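Local coordinates for tyrosinase (Burkholderia thailandensis, PDB 5ZRD), which probably hydroxylates monophenols to catechols and oxidises these on to quinones, using a pair of copper ions and dioxygen, at residues Val237-Pro248 and Leu269-Ile280. Numbering follows the deposited sequence.
Sequences VYAKYVRCLSAP and LVTPVESPHNDI. With CU (copper (II) ion), chain K.
Pro276 lays its CB over the centre of the Tyr241 ring in a CH-pi contact, 3.6 Å from the ring centroid and 13° off its normal, while its CG rests 3.5 Å from Tyr241 CD1. Val273 CG2 lies at the edge of the same ring. Tyr241 OH is hydrogen-bonded to Glu119, and helix 315-334 packs on the tyrosine through His319 and Val323. Val237 continues the apolar seam: CG1, anti to its backbone N (chi1 -179°), meets Pro276 and Ile280, and CG2 packs against Asp279 CB at 3.4 Å. Nearer the turn, Cys244 SG sits 4.0 Å from Val273 CB, and Pro248 CD touches Val270 CG1.

Helices 237-244 and 274-280 thus pair nearly antiparallel, at 155° with axes 8.7 Å apart, in the tyrosinase central domain, whose helices carry histidines of a type 3 dicopper centre. On the far side of the second, His277 NE2 binds copper at 2.1 Å beside His281 and His320. ND1 donates to Glu274 O, in the ring plane; gripped at both nitrogens, the imidazole is restrained in rotation.

No direct hydrogen bond crosses the contact. Instead, a water accepts from Thr271 N and donates to Arg243 O, and Cys244 CA approaches Thr271 O in a CA-H...O contact. Thr271 OG1, hydrogen-bonded to a bound citrate, rests on Arg243 CB and CD, and CG2 on Lys240 O. Lys240 CB touches Pro276 CB; its side chain crosses that of Asp279 at about a right angle, Lys240 CD 3.5 Å from Asp279 OD2. Ser465 and His463 hold that carboxylate; Lys240 NZ, 5.5 Å from Asp279 OD2, may at most offset its charge at a distance.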
loop_
_atom_site.group_PDB
_atom_site.type_symbol
_atom_site.label_atom_id
_atom_site.label_comp_id
_atom_site.label_asym_id
_atom_site.label_seq_id
_atom_site.Cartn_x
_atom_site.Cartn_y
_atom_site.Cartn_z
ATOM N N VAL A 237 -29.045 11.525 33.123
ATOM C CA VAL A 237 -28.080 10.463 33.297
ATOM C C VAL A 237 -28.477 9.611 34.500
ATOM O O VAL A 237 -28.197 8.427 34.507
ATOM C CB VAL A 237 -26.648 10.998 33.463
ATOM C CG1 VAL A 237 -25.664 9.840 33.624
ATOM C CG2 VAL A 237 -26.278 11.889 32.287
ATOM N N TYR A 238 -29.150 10.201 35.482
ATOM C CA TYR A 238 -29.580 9.428 36.625
ATOM C C TYR A 238 -30.516 8.290 36.191
ATOM O O TYR A 238 -30.277 7.064 36.499
ATOM C CB TYR A 238 -30.238 10.339 37.662
ATOM C CG TYR A 238 -30.780 9.624 38.869
ATOM C CD1 TYR A 238 -32.044 9.048 38.864
ATOM C CD2 TYR A 238 -30.023 9.513 40.027
ATOM C CE1 TYR A 238 -32.542 8.395 39.990
ATOM C CE2 TYR A 238 -30.506 8.862 41.154
ATOM C CZ TYR A 238 -31.773 8.305 41.140
ATOM O OH TYR A 238 -32.233 7.671 42.255
ATOM N N ALA A 239 -31.566 8.687 35.477
ATOM C CA ALA A 239 -32.506 7.720 34.892
ATOM C C ALA A 239 -31.773 6.698 34.013
ATOM O O ALA A 239 -32.164 5.541 33.997
ATOM C CB ALA A 239 -33.547 8.433 34.065
ATOM N N LYS A 240 -30.809 7.144 33.203
ATOM C CA LYS A 240 -30.168 6.221 32.278
ATOM C C LYS A 240 -29.359 5.158 33.053
ATOM O O LYS A 240 -29.343 4.001 32.682
ATOM C CB LYS A 240 -29.292 7.007 31.300
ATOM C CG LYS A 240 -30.005 7.611 30.097
ATOM C CD LYS A 240 -29.074 7.677 28.892
ATOM C CE LYS A 240 -29.696 8.276 27.643
ATOM N NZ LYS A 240 -30.400 7.248 26.836
ATOM N N TYR A 241 -28.717 5.537 34.166
ATOM C CA TYR A 241 -27.974 4.581 35.011
ATOM C C TYR A 241 -28.935 3.593 35.685
ATOM O O TYR A 241 -28.662 2.396 35.722
ATOM C CB TYR A 241 -27.148 5.330 36.040
ATOM C CG TYR A 241 -25.706 5.614 35.704
ATOM C CD1 TYR A 241 -24.875 4.630 35.180
ATOM C CD2 TYR A 241 -25.129 6.834 36.030
ATOM C CE1 TYR A 241 -23.538 4.883 34.898
ATOM C CE2 TYR A 241 -23.791 7.087 35.777
ATOM C CZ TYR A 241 -22.989 6.111 35.214
ATOM O OH TYR A 241 -21.657 6.325 34.986
ATOM N N VAL A 242 -30.083 4.079 36.158
ATOM C CA VAL A 242 -31.129 3.202 36.721
ATOM C C VAL A 242 -31.584 2.214 35.650
ATOM O O VAL A 242 -31.575 1.004 35.887
ATOM C CB VAL A 242 -32.336 3.965 37.306
ATOM C CG1 VAL A 242 -33.438 3.004 37.723
ATOM C CG2 VAL A 242 -31.960 4.871 38.475
ATOM N N ARG A 243 -31.882 2.694 34.450
ATOM C CA ARG A 243 -32.287 1.792 33.331
ATOM C C ARG A 243 -31.251 0.682 33.090
ATOM O O ARG A 243 -31.631 -0.477 32.813
ATOM C CB ARG A 243 -32.424 2.542 32.001
ATOM C CG ARG A 243 -33.817 3.056 31.684
ATOM C CD ARG A 243 -34.248 2.795 30.251
ATOM N NE ARG A 243 -35.527 3.461 30.045
ATOM C CZ ARG A 243 -36.722 2.931 30.321
ATOM N NH1 ARG A 243 -36.839 1.628 30.529
ATOM N NH2 ARG A 243 -37.792 3.712 30.381
ATOM N N CYS A 244 -29.951 1.027 33.094
ATOM C CA CYS A 244 -28.964 0.042 32.662
ATOM C C CYS A 244 -28.968 -1.152 33.620
ATOM O O CYS A 244 -28.696 -2.266 33.173
ATOM C CB CYS A 244 -27.578 0.646 32.482
ATOM S SG CYS A 244 -26.601 0.882 33.989
ATOM N N LEU A 245 -29.409 -0.944 34.870
ATOM C CA LEU A 245 -29.396 -2.002 35.886
ATOM C C LEU A 245 -30.454 -3.060 35.564
ATOM O O LEU A 245 -30.375 -4.171 36.085
ATOM C CB LEU A 245 -29.610 -1.409 37.285
ATOM C CG LEU A 245 -28.469 -0.522 37.794
ATOM C CD1 LEU A 245 -28.723 -0.065 39.219
ATOM C CD2 LEU A 245 -27.135 -1.236 37.725
ATOM N N SER A 246 -31.364 -2.752 34.663
ATOM C CA SER A 246 -32.405 -3.700 34.231
ATOM C C SER A 246 -32.049 -4.337 32.880
ATOM O O SER A 246 -32.886 -5.031 32.303
ATOM C CB SER A 246 -33.765 -3.019 34.122
ATOM O OG SER A 246 -34.284 -2.668 35.401
ATOM N N ALA A 247 -30.904 -4.046 32.305
ATOM C CA ALA A 247 -30.643 -4.642 30.989
ATOM C C ALA A 247 -30.701 -6.169 31.130
ATOM O O ALA A 247 -30.183 -6.687 32.074
ATOM C CB ALA A 247 -29.327 -4.172 30.428
ATOM N N PRO A 248 -31.396 -6.860 30.214
ATOM C CA PRO A 248 -31.740 -8.261 30.449
ATOM C C PRO A 248 -30.608 -9.282 30.283
ATOM O O PRO A 248 -30.771 -10.415 30.688
ATOM C CB PRO A 248 -32.806 -8.588 29.381
ATOM C CG PRO A 248 -32.499 -7.629 28.240
ATOM C CD PRO A 248 -32.042 -6.363 28.959
ATOM N N LEU A 269 -36.977 -0.745 25.355
ATOM C CA LEU A 269 -35.713 -0.053 25.230
ATOM C C LEU A 269 -34.773 -0.591 26.291
ATOM O O LEU A 269 -35.071 -0.462 27.469
ATOM C CB LEU A 269 -35.913 1.449 25.471
ATOM C CG LEU A 269 -36.329 2.263 24.247
ATOM C CD1 LEU A 269 -36.395 3.752 24.563
ATOM C CD2 LEU A 269 -35.387 2.024 23.089
ATOM N N VAL A 270 -33.647 -1.162 25.887
ATOM C CA VAL A 270 -32.602 -1.448 26.865
ATOM C C VAL A 270 -31.514 -0.369 26.778
ATOM O O VAL A 270 -31.243 0.195 25.724
ATOM C CB VAL A 270 -32.026 -2.865 26.724
ATOM C CG1 VAL A 270 -33.120 -3.908 26.604
ATOM C CG2 VAL A 270 -31.079 -2.983 25.579
ATOM N N THR A 271 -30.905 -0.109 27.921
ATOM C CA THR A 271 -29.831 0.838 28.043
ATOM C C THR A 271 -28.587 0.120 28.576
ATOM O O THR A 271 -28.621 -0.377 29.684
ATOM C CB THR A 271 -30.172 1.975 29.012
ATOM O OG1 THR A 271 -31.290 2.655 28.457
ATOM C CG2 THR A 271 -29.014 2.935 29.205
ATOM N N PRO A 272 -27.502 0.114 27.803
ATOM C CA PRO A 272 -26.236 -0.421 28.226
ATOM C C PRO A 272 -25.553 0.514 29.231
ATOM O O PRO A 272 -25.770 1.743 29.229
ATOM C CB PRO A 272 -25.398 -0.518 26.949
ATOM C CG PRO A 272 -25.932 0.604 26.070
ATOM C CD PRO A 272 -27.342 0.855 26.548
ATOM N N VAL A 273 -24.721 -0.059 30.085
ATOM C CA VAL A 273 -24.016 0.774 31.038
ATOM C C VAL A 273 -23.128 1.779 30.291
ATOM O O VAL A 273 -22.834 2.842 30.815
ATOM C CB VAL A 273 -23.182 -0.039 32.045
ATOM C CG1 VAL A 273 -22.053 -0.819 31.399
ATOM C CG2 VAL A 273 -22.640 0.885 33.124
ATOM N N GLU A 274 -22.701 1.426 29.075
ATOM C CA GLU A 274 -21.833 2.271 28.266
ATOM C C GLU A 274 -22.479 3.641 27.963
ATOM O O GLU A 274 -21.756 4.596 27.708
ATOM C CB GLU A 274 -21.455 1.592 26.949
ATOM C CG GLU A 274 -20.222 2.194 26.316
ATOM C CD GLU A 274 -19.753 1.535 25.026
ATOM O OE1 GLU A 274 -18.637 1.929 24.505
ATOM O OE2 GLU A 274 -20.527 0.691 24.489
ATOM N N SER A 275 -23.804 3.696 27.955
ATOM C CA SER A 275 -24.557 4.874 27.516
ATOM C C SER A 275 -24.427 6.021 28.529
ATOM O O SER A 275 -23.909 7.067 28.207
ATOM C CB SER A 275 -25.995 4.491 27.208
ATOM O OG SER A 275 -26.698 5.553 26.572
ATOM N N PRO A 276 -24.905 5.829 29.755
ATOM C CA PRO A 276 -24.750 6.851 30.766
ATOM C C PRO A 276 -23.284 7.203 31.020
ATOM O O PRO A 276 -22.961 8.376 31.321
ATOM C CB PRO A 276 -25.382 6.264 32.039
ATOM C CG PRO A 276 -25.531 4.797 31.722
ATOM C CD PRO A 276 -25.810 4.804 30.240
ATOM N N HIS A 277 -22.424 6.200 30.868
ATOM C CA HIS A 277 -20.960 6.376 30.888
ATOM C C HIS A 277 -20.535 7.429 29.860
ATOM O O HIS A 277 -19.862 8.390 30.209
ATOM C CB HIS A 277 -20.234 5.046 30.683
ATOM C CG HIS A 277 -18.931 5.167 29.967
ATOM N ND1 HIS A 277 -18.854 5.203 28.584
ATOM C CD2 HIS A 277 -17.659 5.214 30.405
ATOM C CE1 HIS A 277 -17.583 5.276 28.208
ATOM N NE2 HIS A 277 -16.826 5.270 29.295
ATOM N N ASN A 278 -20.929 7.213 28.615
ATOM C CA ASN A 278 -20.726 8.169 27.538
ATOM C C ASN A 278 -21.168 9.572 27.979
ATOM O O ASN A 278 -20.409 10.548 27.780
ATOM C CB ASN A 278 -21.432 7.723 26.262
ATOM C CG ASN A 278 -20.740 6.571 25.574
ATOM O OD1 ASN A 278 -19.734 6.058 26.067
ATOM N ND2 ASN A 278 -21.272 6.157 24.439
ATOM N N ASP A 279 -22.336 9.684 28.609
ATOM C CA ASP A 279 -22.851 11.007 29.031
ATOM C C ASP A 279 -21.876 11.749 29.933
ATOM O O ASP A 279 -21.667 12.956 29.765
ATOM C CB ASP A 279 -24.200 10.879 29.755
ATOM C CG ASP A 279 -25.314 10.292 28.867
ATOM O OD1 ASP A 279 -25.228 10.338 27.605
ATOM O OD2 ASP A 279 -26.291 9.775 29.448
ATOM N N ILE A 280 -21.263 11.032 30.878
ATOM C CA ILE A 280 -20.469 11.651 31.908
ATOM C C ILE A 280 -19.194 12.160 31.235
ATOM O O ILE A 280 -18.731 13.225 31.534
ATOM C CB ILE A 280 -20.200 10.691 33.098
ATOM C CG1 ILE A 280 -21.443 10.415 33.956
ATOM C CG2 ILE A 280 -19.070 11.179 33.976
ATOM C CD1 ILE A 280 -22.115 11.654 34.560
HETATM CU CU CU K . -14.936 5.970 29.995
HETATM O O HOH W 1 -31.746 -1.884 30.103
#